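Local coordinates for L-fuculose phosphate aldolase (Streptococcus pneumoniae, PDB 4C24), which belongs to the class II aldolase and adducin family, has an alpha/beta fold, binds a zinc ion and assembles as a tetramer, at residues Ser78-Gln86 / Tyr136-Ala146; Pro113-Ala124 / Ile175-Tyr186. All coordinates share one frame; numbering follows the deposited sequence.

Contact 1 of 2, residues Ser78-Gln86 / Tyr136-Ala146; sequences SEWYMHLIQ and YGTKELAVNAA. With SO4 (sulfate ion), chain E.
With CG beside the backbone N (chi1 -58°) and a bend at chi2 (-69°), the side chain of Glu79 curls back to bring its carboxylate onto Gly137, whose N gives OE1 a weak hydrogen bond at 3.0 Å. The contact pairs two helices of the class II aldolase/adducin fold, 80-86 and 139-146, which run in broadly the same direction, 38° apart, with 8.1 Å between their axes at closest approach. Glu79 sits at the N-cap position of the first helix, and its carboxylate turns to the loop leading into the second. Its OE2 comes to the edge of the Tyr136 ring, while one water joins OE1 to Thr138 O. The same side chain lies about 4 Å from the zinc ion and touches the zinc ligand His160. Beside it, Ser78 N and OG both donate to O1 of a sulfate ion.

Further along, the small Ala142 lets the helices come close. Its CB sits 3.5 Å from Met82 CA and also touches CD2 of the Tyr81 ring. Met82 SD touches Leu141 CG and Ala145 CB, whereas Ile85 spreads its branches, CG2 against Ala142 and CD1 against Val143 CG2. One water donates to both Met82 O and Ala142 O and accepts from Gln86 NE2 at 2.7 Å.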
loop_
_atom_site.group_PDB
_atom_site.type_symbol
_atom_site.label_atom_id
_atom_site.label_comp_id
_atom_site.label_asym_id
_atom_site.label_seq_id
_atom_site.Cartn_x
_atom_site.Cartn_y
_atom_site.Cartn_z
ATOM N N SER A 78 9.978 -23.592 13.105
ATOM C CA SER A 78 10.109 -23.476 14.572
ATOM C C SER A 78 8.743 -23.548 15.246
ATOM O O SER A 78 8.673 -23.866 16.440
ATOM C CB SER A 78 10.789 -22.173 14.987
ATOM O OG SER A 78 10.096 -21.054 14.490
ATOM N N GLU A 79 7.672 -23.292 14.508
ATOM C CA GLU A 79 6.316 -23.289 15.097
ATOM C C GLU A 79 5.556 -24.610 14.935
ATOM O O GLU A 79 4.330 -24.667 15.059
ATOM C CB GLU A 79 5.484 -22.123 14.544
ATOM C CG GLU A 79 6.108 -20.761 14.793
ATOM C CD GLU A 79 6.127 -20.322 16.260
ATOM O OE1 GLU A 79 5.813 -21.103 17.193
ATOM O OE2 GLU A 79 6.514 -19.161 16.441
ATOM N N TRP A 80 6.292 -25.684 14.594
ATOM C CA TRP A 80 5.646 -26.935 14.305
ATOM C C TRP A 80 4.728 -27.434 15.390
ATOM O O TRP A 80 3.690 -27.995 15.088
ATOM C CB TRP A 80 6.687 -28.010 13.930
ATOM C CG TRP A 80 7.569 -28.396 15.093
ATOM C CD1 TRP A 80 8.784 -27.858 15.427
ATOM C CD2 TRP A 80 7.287 -29.391 16.096
ATOM N NE1 TRP A 80 9.263 -28.435 16.591
ATOM C CE2 TRP A 80 8.371 -29.372 17.027
ATOM C CE3 TRP A 80 6.208 -30.255 16.324
ATOM C CZ2 TRP A 80 8.412 -30.216 18.151
ATOM C CZ3 TRP A 80 6.248 -31.096 17.432
ATOM C CH2 TRP A 80 7.350 -31.072 18.332
ATOM N N TYR A 81 5.067 -27.154 16.661
ATOM C CA TYR A 81 4.226 -27.640 17.735
ATOM C C TYR A 81 2.975 -26.786 17.924
ATOM O O TYR A 81 1.903 -27.316 18.248
ATOM C CB TYR A 81 5.035 -27.823 19.007
ATOM C CG TYR A 81 4.245 -28.405 20.149
ATOM C CD1 TYR A 81 3.579 -29.629 20.051
ATOM C CD2 TYR A 81 4.175 -27.716 21.350
ATOM C CE1 TYR A 81 2.867 -30.165 21.111
ATOM C CE2 TYR A 81 3.453 -28.224 22.406
ATOM C CZ TYR A 81 2.798 -29.431 22.303
ATOM O OH TYR A 81 2.084 -29.947 23.338
ATOM N N MET A 82 3.075 -25.505 17.580
ATOM C CA MET A 82 1.874 -24.675 17.564
ATOM C C MET A 82 0.853 -25.196 16.552
ATOM O O MET A 82 -0.337 -25.208 16.792
ATOM C CB MET A 82 2.228 -23.217 17.319
ATOM C CG MET A 82 1.021 -22.337 17.135
ATOM S SD MET A 82 1.394 -20.579 17.242
ATOM C CE MET A 82 2.446 -20.427 15.793
ATOM N N HIS A 83 1.333 -25.701 15.401
ATOM C CA HIS A 83 0.409 -26.314 14.466
ATOM C C HIS A 83 -0.075 -27.667 14.944
ATOM O O HIS A 83 -1.286 -27.939 14.974
ATOM C CB HIS A 83 1.119 -26.559 13.095
ATOM C CG HIS A 83 1.446 -25.311 12.337
ATOM N ND1 HIS A 83 0.901 -25.015 11.102
ATOM C CD2 HIS A 83 2.236 -24.252 12.664
ATOM C CE1 HIS A 83 1.378 -23.858 10.677
ATOM N NE2 HIS A 83 2.163 -23.352 11.623
ATOM N N LEU A 84 0.872 -28.522 15.342
ATOM C CA LEU A 84 0.549 -29.884 15.722
ATOM C C LEU A 84 -0.475 -29.981 16.863
ATOM O O LEU A 84 -1.392 -30.798 16.810
ATOM C CB LEU A 84 1.819 -30.641 16.063
ATOM C CG LEU A 84 1.673 -32.151 16.239
ATOM C CD1 LEU A 84 1.155 -32.838 14.964
ATOM C CD2 LEU A 84 2.981 -32.762 16.728
ATOM N N ILE A 85 -0.338 -29.115 17.882
ATOM C CA ILE A 85 -1.259 -29.195 19.016
ATOM C C ILE A 85 -2.703 -28.866 18.607
ATOM O O ILE A 85 -3.663 -29.377 19.190
ATOM C CB ILE A 85 -0.775 -28.312 20.181
ATOM C CG1 ILE A 85 -1.428 -28.765 21.483
ATOM C CG2 ILE A 85 -0.966 -26.821 19.896
ATOM C CD1 ILE A 85 -0.948 -27.969 22.683
ATOM N N GLN A 86 -2.867 -28.032 17.575
ATOM C CA GLN A 86 -4.189 -27.805 17.048
ATOM C C GLN A 86 -4.754 -29.094 16.483
ATOM O O GLN A 86 -5.874 -29.456 16.755
ATOM C CB GLN A 86 -4.197 -26.698 15.997
ATOM C CG GLN A 86 -3.638 -25.364 16.481
ATOM C CD GLN A 86 -4.644 -24.561 17.311
ATOM O OE1 GLN A 86 -5.841 -24.860 17.330
ATOM N NE2 GLN A 86 -4.164 -23.484 17.924
ATOM N N TYR A 136 8.348 -17.169 20.729
ATOM C CA TYR A 136 8.129 -17.901 19.497
ATOM C C TYR A 136 8.755 -19.290 19.620
ATOM O O TYR A 136 9.787 -19.475 20.288
ATOM C CB TYR A 136 8.694 -17.133 18.301
ATOM C CG TYR A 136 10.157 -17.379 18.025
ATOM C CD1 TYR A 136 11.160 -16.600 18.597
ATOM C CD2 TYR A 136 10.537 -18.409 17.158
ATOM C CE1 TYR A 136 12.505 -16.841 18.328
ATOM C CE2 TYR A 136 11.865 -18.670 16.897
ATOM C CZ TYR A 136 12.841 -17.895 17.478
ATOM O OH TYR A 136 14.149 -18.168 17.175
ATOM N N GLY A 137 8.083 -20.259 18.999
ATOM C CA GLY A 137 8.627 -21.601 18.866
ATOM C C GLY A 137 8.607 -22.440 20.132
ATOM O O GLY A 137 9.209 -23.503 20.192
ATOM N N THR A 138 7.901 -21.979 21.162
ATOM C CA THR A 138 7.866 -22.713 22.422
ATOM C C THR A 138 6.564 -23.483 22.640
ATOM O O THR A 138 5.561 -23.211 21.994
ATOM C CB THR A 138 8.068 -21.782 23.629
ATOM O OG1 THR A 138 6.983 -20.853 23.685
ATOM C CG2 THR A 138 9.410 -21.070 23.540
ATOM N N LYS A 139 6.599 -24.459 23.560
ATOM C CA LYS A 139 5.390 -25.175 23.979
ATOM C C LYS A 139 4.355 -24.241 24.577
ATOM O O LYS A 139 3.166 -24.456 24.410
ATOM C CB LYS A 139 5.692 -26.270 24.996
ATOM C CG LYS A 139 6.565 -27.390 24.455
ATOM C CD LYS A 139 6.738 -28.505 25.483
ATOM C CE LYS A 139 7.271 -28.052 26.853
ATOM N NZ LYS A 139 8.656 -27.525 26.857
ATOM N N GLU A 140 4.832 -23.249 25.328
ATOM C CA GLU A 140 3.941 -22.279 25.957
ATOM C C GLU A 140 3.137 -21.550 24.883
ATOM O O GLU A 140 1.928 -21.437 25.002
ATOM C CB GLU A 140 4.734 -21.275 26.762
ATOM N N LEU A 141 3.795 -21.108 23.805
ATOM C CA LEU A 141 3.079 -20.429 22.722
ATOM C C LEU A 141 2.060 -21.368 22.087
ATOM O O LEU A 141 0.912 -20.982 21.860
ATOM C CB LEU A 141 4.029 -19.853 21.675
ATOM C CG LEU A 141 3.319 -19.124 20.537
ATOM C CD1 LEU A 141 2.484 -17.957 21.051
ATOM C CD2 LEU A 141 4.328 -18.657 19.503
ATOM N N ALA A 142 2.477 -22.626 21.850
ATOM C CA ALA A 142 1.565 -23.600 21.269
ATOM C C ALA A 142 0.308 -23.787 22.116
ATOM O O ALA A 142 -0.800 -23.772 21.607
ATOM C CB ALA A 142 2.264 -24.939 21.054
ATOM N N VAL A 143 0.509 -23.956 23.428
ATOM C CA VAL A 143 -0.625 -24.126 24.327
ATOM C C VAL A 143 -1.507 -22.856 24.409
ATOM O O VAL A 143 -2.720 -22.941 24.336
ATOM C CB VAL A 143 -0.147 -24.571 25.728
ATOM C CG1 VAL A 143 -1.268 -24.465 26.773
ATOM C CG2 VAL A 143 0.438 -25.968 25.671
ATOM N N ASN A 144 -0.870 -21.698 24.512
ATOM C CA ASN A 144 -1.585 -20.417 24.594
ATOM C C ASN A 144 -2.452 -20.189 23.362
ATOM O O ASN A 144 -3.591 -19.776 23.447
ATOM C CB ASN A 144 -0.624 -19.245 24.803
ATOM C CG ASN A 144 0.058 -19.272 26.164
ATOM O OD1 ASN A 144 -0.236 -20.120 27.032
ATOM N ND2 ASN A 144 1.003 -18.359 26.340
ATOM N N ALA A 145 -1.901 -20.533 22.188
ATOM C CA ALA A 145 -2.625 -20.390 20.943
ATOM C C ALA A 145 -3.789 -21.375 20.824
ATOM O O ALA A 145 -4.854 -21.008 20.360
ATOM C CB ALA A 145 -1.659 -20.586 19.766
ATOM N N ALA A 146 -3.561 -22.629 21.231
ATOM C CA ALA A 146 -4.630 -23.629 21.236
ATOM C C ALA A 146 -5.800 -23.139 22.071
ATOM O O ALA A 146 -6.920 -23.132 21.624
ATOM C CB ALA A 146 -4.126 -24.972 21.745
HETATM S S SO4 E . 9.928 -20.621 10.632
HETATM O O1 SO4 E . 10.796 -21.488 11.457
HETATM O O2 SO4 E . 9.428 -19.564 11.517
HETATM O O3 SO4 E . 10.817 -20.109 9.570
HETATM O O4 SO4 E . 8.774 -21.370 10.088
HETATM O O HOH W 1 10.896 -24.452 17.874
HETATM O O HOH W 2 5.360 -23.133 18.994
HETATM O O HOH W 3 -1.624 -23.758 18.797
HETATM O O HOH W 4 -7.779 -24.433 19.336
#

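Contact 2 of 2, residues Pro113-Ala124 / Ile175-Tyr186; sequences PLPASHYMIAVA and IVEEVEYCAKIY. With SO4 (sulfate ion), chain D; SO4 (sulfate ion), chain B.
Tyr186 lays one face of its ring across Pro115, whose CD stands 3.5 Å from the ring centroid and only 14° off the normal, a CH-pi contact. The proline ring and the tyrosine side chain meet at about a right angle. A water accepts from Tyr186 OH and donates to Pro113 O, so the phenol end is held to the same loop. At the near end of the ring Ser117 OG lies 3.3 Å from CD1, and a second water connects that hydroxyl with Cys182 O.

Here the loop and 3-10 turn of 113-124 wrap along one side of the long helix that carries 175-186, within the class II aldolase/adducin fold. Leu114, with CG opposite its backbone N (chi1 174°), sends both methyls onto the helix: CD1 meets Tyr186 CB at 3.7 Å, and CD2 settles among Val179, Cys182 and Ala183. Cys182 SG faces the backbone of Ile121. Toward the N-terminal part of the helical segment, Val179 CG2 rests on Ala124 CB at 3.9 Å and Ile175 CD1 approaches Val123 O.

A T-shaped aromatic pair occupies another part of the interface. Tyr181 points its CE2 edge at the centre of one face of His118, with centroids 5.5 Å apart and planes at 84°. His118 ND1 accepts from Met120 N at 3.0 Å, and NE2 is hydrogen-bonded to His160 O of the third subunit; Tyr181 OH bonds Thr101 O there. Apolar, CH-pi and T-shaped contacts thus join the segments directly and waters bridge their polar groups, while the polar ends of the aromatic pair extend the contact into the subunit interface, with both ring nitrogens of His118 fixing its orientation.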
loop_
_atom_site.group_PDB
_atom_site.type_symbol
_atom_site.label_atom_id
_atom_site.label_comp_id
_atom_site.label_asym_id
_atom_site.label_seq_id
_atom_site.Cartn_x
_atom_site.Cartn_y
_atom_site.Cartn_z
ATOM N N PRO A 113 -8.189 -7.642 21.248
ATOM C CA PRO A 113 -8.950 -8.547 20.407
ATOM C C PRO A 113 -9.614 -7.846 19.225
ATOM O O PRO A 113 -9.714 -6.619 19.167
ATOM C CB PRO A 113 -9.994 -9.114 21.357
ATOM C CG PRO A 113 -10.233 -7.982 22.357
ATOM C CD PRO A 113 -8.913 -7.295 22.502
ATOM N N LEU A 114 -10.048 -8.639 18.252
ATOM C CA LEU A 114 -10.748 -8.093 17.104
ATOM C C LEU A 114 -12.234 -8.417 17.154
ATOM O O LEU A 114 -12.615 -9.585 17.053
ATOM C CB LEU A 114 -10.147 -8.705 15.824
ATOM C CG LEU A 114 -10.813 -8.384 14.486
ATOM C CD1 LEU A 114 -10.858 -6.898 14.184
ATOM C CD2 LEU A 114 -10.049 -9.103 13.383
ATOM N N PRO A 115 -13.086 -7.380 17.296
ATOM C CA PRO A 115 -14.517 -7.613 17.334
ATOM C C PRO A 115 -15.178 -7.511 15.971
ATOM O O PRO A 115 -14.492 -7.232 14.984
ATOM C CB PRO A 115 -15.020 -6.469 18.233
ATOM C CG PRO A 115 -14.091 -5.356 17.899
ATOM C CD PRO A 115 -12.762 -5.956 17.466
ATOM N N ALA A 116 -16.495 -7.719 15.934
ATOM C CA ALA A 116 -17.285 -7.724 14.706
ATOM C C ALA A 116 -17.664 -6.332 14.201
ATOM O O ALA A 116 -18.856 -6.042 14.000
ATOM C CB ALA A 116 -18.529 -8.562 14.900
ATOM N N SER A 117 -16.667 -5.488 13.947
ATOM C CA SER A 117 -16.931 -4.216 13.279
ATOM C C SER A 117 -17.265 -4.422 11.808
ATOM O O SER A 117 -17.917 -3.597 11.214
ATOM C CB SER A 117 -15.781 -3.212 13.450
ATOM O OG SER A 117 -14.506 -3.821 13.281
ATOM N N HIS A 118 -16.772 -5.526 11.232
ATOM C CA HIS A 118 -17.180 -5.939 9.900
ATOM C C HIS A 118 -17.720 -7.343 9.967
ATOM O O HIS A 118 -17.135 -8.201 10.652
ATOM C CB HIS A 118 -15.998 -5.892 8.946
ATOM C CG HIS A 118 -16.410 -5.951 7.514
ATOM N ND1 HIS A 118 -16.777 -7.129 6.901
ATOM C CD2 HIS A 118 -16.572 -4.970 6.593
ATOM C CE1 HIS A 118 -17.126 -6.870 5.648
ATOM N NE2 HIS A 118 -17.019 -5.568 5.438
ATOM N N TYR A 119 -18.822 -7.599 9.263
ATOM C CA TYR A 119 -19.481 -8.908 9.346
ATOM C C TYR A 119 -18.636 -10.093 8.855
ATOM O O TYR A 119 -18.875 -11.225 9.258
ATOM C CB TYR A 119 -20.838 -8.904 8.658
ATOM C CG TYR A 119 -20.796 -9.077 7.171
ATOM C CD1 TYR A 119 -20.816 -10.350 6.631
ATOM C CD2 TYR A 119 -20.727 -7.980 6.312
ATOM C CE1 TYR A 119 -20.770 -10.544 5.268
ATOM C CE2 TYR A 119 -20.676 -8.177 4.929
ATOM C CZ TYR A 119 -20.710 -9.467 4.431
ATOM O OH TYR A 119 -20.650 -9.660 3.068
ATOM N N MET A 120 -17.649 -9.811 8.004
ATOM C CA MET A 120 -16.844 -10.895 7.423
ATOM C C MET A 120 -15.979 -11.640 8.422
ATOM O O MET A 120 -15.428 -12.708 8.137
ATOM C CB MET A 120 -15.997 -10.376 6.269
ATOM C CG MET A 120 -16.799 -10.165 5.007
ATOM S SD MET A 120 -17.536 -11.671 4.344
ATOM C CE MET A 120 -16.137 -12.762 4.295
ATOM N N ILE A 121 -15.840 -11.103 9.629
ATOM C CA ILE A 121 -15.074 -11.789 10.645
ATOM C C ILE A 121 -15.704 -13.146 10.961
ATOM O O ILE A 121 -15.056 -13.991 11.532
ATOM C CB ILE A 121 -14.864 -10.918 11.915
ATOM C CG1 ILE A 121 -13.671 -11.447 12.722
ATOM C CG2 ILE A 121 -16.152 -10.764 12.745
ATOM C CD1 ILE A 121 -12.407 -11.610 11.896
ATOM N N ALA A 122 -16.981 -13.329 10.632
ATOM C CA ALA A 122 -17.654 -14.620 10.846
ATOM C C ALA A 122 -16.977 -15.826 10.178
ATOM O O ALA A 122 -17.242 -16.962 10.553
ATOM C CB ALA A 122 -19.108 -14.544 10.442
ATOM N N VAL A 123 -16.072 -15.581 9.239
ATOM C CA VAL A 123 -15.246 -16.703 8.764
ATOM C C VAL A 123 -14.388 -17.313 9.881
ATOM O O VAL A 123 -14.021 -18.477 9.824
ATOM C CB VAL A 123 -14.364 -16.339 7.554
ATOM C CG1 VAL A 123 -15.228 -15.891 6.386
ATOM C CG2 VAL A 123 -13.290 -15.314 7.925
ATOM N N ALA A 124 -14.065 -16.521 10.909
ATOM C CA ALA A 124 -13.307 -17.015 12.030
ATOM C C ALA A 124 -14.146 -17.207 13.297
ATOM O O ALA A 124 -13.874 -18.108 14.069
ATOM C CB ALA A 124 -12.138 -16.092 12.292
ATOM N N ILE A 175 -9.262 -17.249 5.354
ATOM C CA ILE A 175 -9.414 -16.736 6.742
ATOM C C ILE A 175 -8.312 -15.735 7.080
ATOM O O ILE A 175 -8.592 -14.671 7.644
ATOM C CB ILE A 175 -9.476 -17.868 7.781
ATOM C CG1 ILE A 175 -10.746 -18.698 7.525
ATOM C CG2 ILE A 175 -9.446 -17.296 9.217
ATOM C CD1 ILE A 175 -10.854 -19.973 8.324
ATOM N N VAL A 176 -7.066 -16.027 6.735
ATOM C CA VAL A 176 -5.981 -15.097 7.014
ATOM C C VAL A 176 -6.270 -13.774 6.303
ATOM O O VAL A 176 -6.189 -12.685 6.873
ATOM C CB VAL A 176 -4.578 -15.630 6.612
ATOM C CG1 VAL A 176 -3.531 -14.520 6.729
ATOM C CG2 VAL A 176 -4.173 -16.817 7.477
ATOM N N GLU A 177 -6.619 -13.863 5.034
ATOM C CA GLU A 177 -6.896 -12.678 4.273
ATOM C C GLU A 177 -8.025 -11.856 4.859
ATOM O O GLU A 177 -7.905 -10.633 4.958
ATOM C CB GLU A 177 -7.237 -13.079 2.842
ATOM C CG GLU A 177 -7.332 -11.945 1.857
ATOM C CD GLU A 177 -7.483 -12.489 0.459
ATOM O OE1 GLU A 177 -8.590 -12.950 0.134
ATOM O OE2 GLU A 177 -6.483 -12.471 -0.277
ATOM N N GLU A 178 -9.116 -12.523 5.223
ATOM C CA GLU A 178 -10.292 -11.841 5.732
ATOM C C GLU A 178 -10.060 -11.282 7.126
ATOM O O GLU A 178 -10.479 -10.158 7.419
ATOM C CB GLU A 178 -11.498 -12.764 5.731
ATOM C CG GLU A 178 -12.801 -12.011 5.594
ATOM C CD GLU A 178 -12.839 -11.132 4.351
ATOM O OE1 GLU A 178 -12.273 -11.509 3.300
ATOM O OE2 GLU A 178 -13.441 -10.054 4.428
ATOM N N VAL A 179 -9.404 -12.049 7.983
ATOM C CA VAL A 179 -9.088 -11.525 9.334
ATOM C C VAL A 179 -8.137 -10.335 9.231
ATOM O O VAL A 179 -8.302 -9.335 9.932
ATOM C CB VAL A 179 -8.526 -12.601 10.267
ATOM C CG1 VAL A 179 -8.049 -11.978 11.583
ATOM C CG2 VAL A 179 -9.587 -13.666 10.507
ATOM N N GLU A 180 -7.152 -10.384 8.340
ATOM C CA GLU A 180 -6.279 -9.232 8.173
ATOM C C GLU A 180 -7.099 -8.008 7.684
ATOM O O GLU A 180 -6.897 -6.875 8.186
ATOM C CB GLU A 180 -5.114 -9.575 7.221
ATOM C CG GLU A 180 -4.233 -8.373 6.837
ATOM C CD GLU A 180 -3.639 -7.565 8.009
ATOM O OE1 GLU A 180 -3.409 -8.153 9.066
ATOM O OE2 GLU A 180 -3.296 -6.378 7.814
ATOM N N TYR A 181 -8.048 -8.220 6.769
ATOM C CA TYR A 181 -8.863 -7.139 6.264
ATOM C C TYR A 181 -9.696 -6.549 7.403
ATOM O O TYR A 181 -9.758 -5.328 7.537
ATOM C CB TYR A 181 -9.752 -7.657 5.133
ATOM C CG TYR A 181 -10.800 -6.692 4.663
ATOM C CD1 TYR A 181 -10.490 -5.694 3.761
ATOM C CD2 TYR A 181 -12.125 -6.795 5.114
ATOM C CE1 TYR A 181 -11.452 -4.796 3.319
ATOM C CE2 TYR A 181 -13.100 -5.908 4.692
ATOM C CZ TYR A 181 -12.771 -4.914 3.784
ATOM O OH TYR A 181 -13.735 -4.030 3.363
ATOM N N CYS A 182 -10.322 -7.422 8.172
ATOM C CA CYS A 182 -11.171 -6.973 9.287
ATOM C C CYS A 182 -10.319 -6.237 10.298
ATOM O O CYS A 182 -10.780 -5.212 10.857
ATOM C CB CYS A 182 -11.899 -8.138 9.944
ATOM S SG CYS A 182 -13.240 -8.768 8.928
ATOM N N ALA A 183 -9.118 -6.738 10.574
ATOM C CA ALA A 183 -8.235 -6.055 11.540
ATOM C C ALA A 183 -7.922 -4.661 11.061
ATOM O O ALA A 183 -7.893 -3.690 11.826
ATOM C CB ALA A 183 -6.958 -6.846 11.782
ATOM N N LYS A 184 -7.615 -4.548 9.781
ATOM C CA LYS A 184 -7.316 -3.268 9.169
ATOM C C LYS A 184 -8.505 -2.308 9.267
ATOM O O LYS A 184 -8.328 -1.162 9.674
ATOM C CB LYS A 184 -6.849 -3.465 7.707
ATOM C CG LYS A 184 -6.459 -2.137 7.065
ATOM C CD LYS A 184 -5.864 -2.379 5.695
ATOM C CE LYS A 184 -5.454 -1.078 5.045
ATOM N NZ LYS A 184 -4.736 -1.391 3.761
ATOM N N ILE A 185 -9.699 -2.765 8.895
ATOM C CA ILE A 185 -10.890 -1.927 8.967
ATOM C C ILE A 185 -11.064 -1.452 10.412
ATOM O O ILE A 185 -11.329 -0.266 10.640
ATOM C CB ILE A 185 -12.153 -2.667 8.487
ATOM C CG1 ILE A 185 -12.051 -3.019 6.983
ATOM C CG2 ILE A 185 -13.433 -1.886 8.796
ATOM C CD1 ILE A 185 -11.877 -1.823 6.089
ATOM N N TYR A 186 -10.915 -2.374 11.349
ATOM C CA TYR A 186 -11.158 -2.034 12.775
ATOM C C TYR A 186 -10.155 -0.992 13.231
ATOM O O TYR A 186 -10.525 0.005 13.906
ATOM C CB TYR A 186 -11.048 -3.275 13.620
ATOM C CG TYR A 186 -11.258 -3.065 15.101
ATOM C CD1 TYR A 186 -12.432 -2.538 15.569
ATOM C CD2 TYR A 186 -10.283 -3.427 16.004
ATOM C CE1 TYR A 186 -12.619 -2.388 16.926
ATOM C CE2 TYR A 186 -10.450 -3.278 17.367
ATOM C CZ TYR A 186 -11.630 -2.764 17.810
ATOM O OH TYR A 186 -11.800 -2.602 19.174
HETATM S S SO4 D . -1.059 -2.709 4.425
HETATM O O1 SO4 D . -0.251 -3.820 4.962
HETATM O O2 SO4 D . -0.823 -2.678 2.962
HETATM O O3 SO4 D . -2.467 -3.030 4.711
HETATM O O4 SO4 D . -0.654 -1.440 5.067
HETATM S S SO4 B . -5.110 1.029 0.936
HETATM O O1 SO4 B . -6.217 0.065 0.790
HETATM O O2 SO4 B . -4.035 0.586 0.017
HETATM O O3 SO4 B . -5.630 2.342 0.521
HETATM O O4 SO4 B . -4.647 1.052 2.340
HETATM O O HOH W 5 -10.601 -4.569 20.761
HETATM O O HOH W 6 -13.581 -4.873 11.122
#

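Contact 1 and contact 2 lie on opposite sides of the chain's centre, their own centres 23 Å apart and their nearest atoms about 10 Å apart, and along the sequence their segments alternate. Between subunits they meet: Tyr119, in the 3-10 turn of contact 2, brings its ring nearly parallel to Tyr136 of contact 1 in the third subunit, and packs edge-to-face with the zinc ligand His160 there. A zinc ion lies about 4 Å from the Glu79 side chain in contact 1, and another, probably that of the third subunit, about 7 Å from the His118 side chain in contact 2. The outer surroundings of the metal thus probably include residues of a second chain.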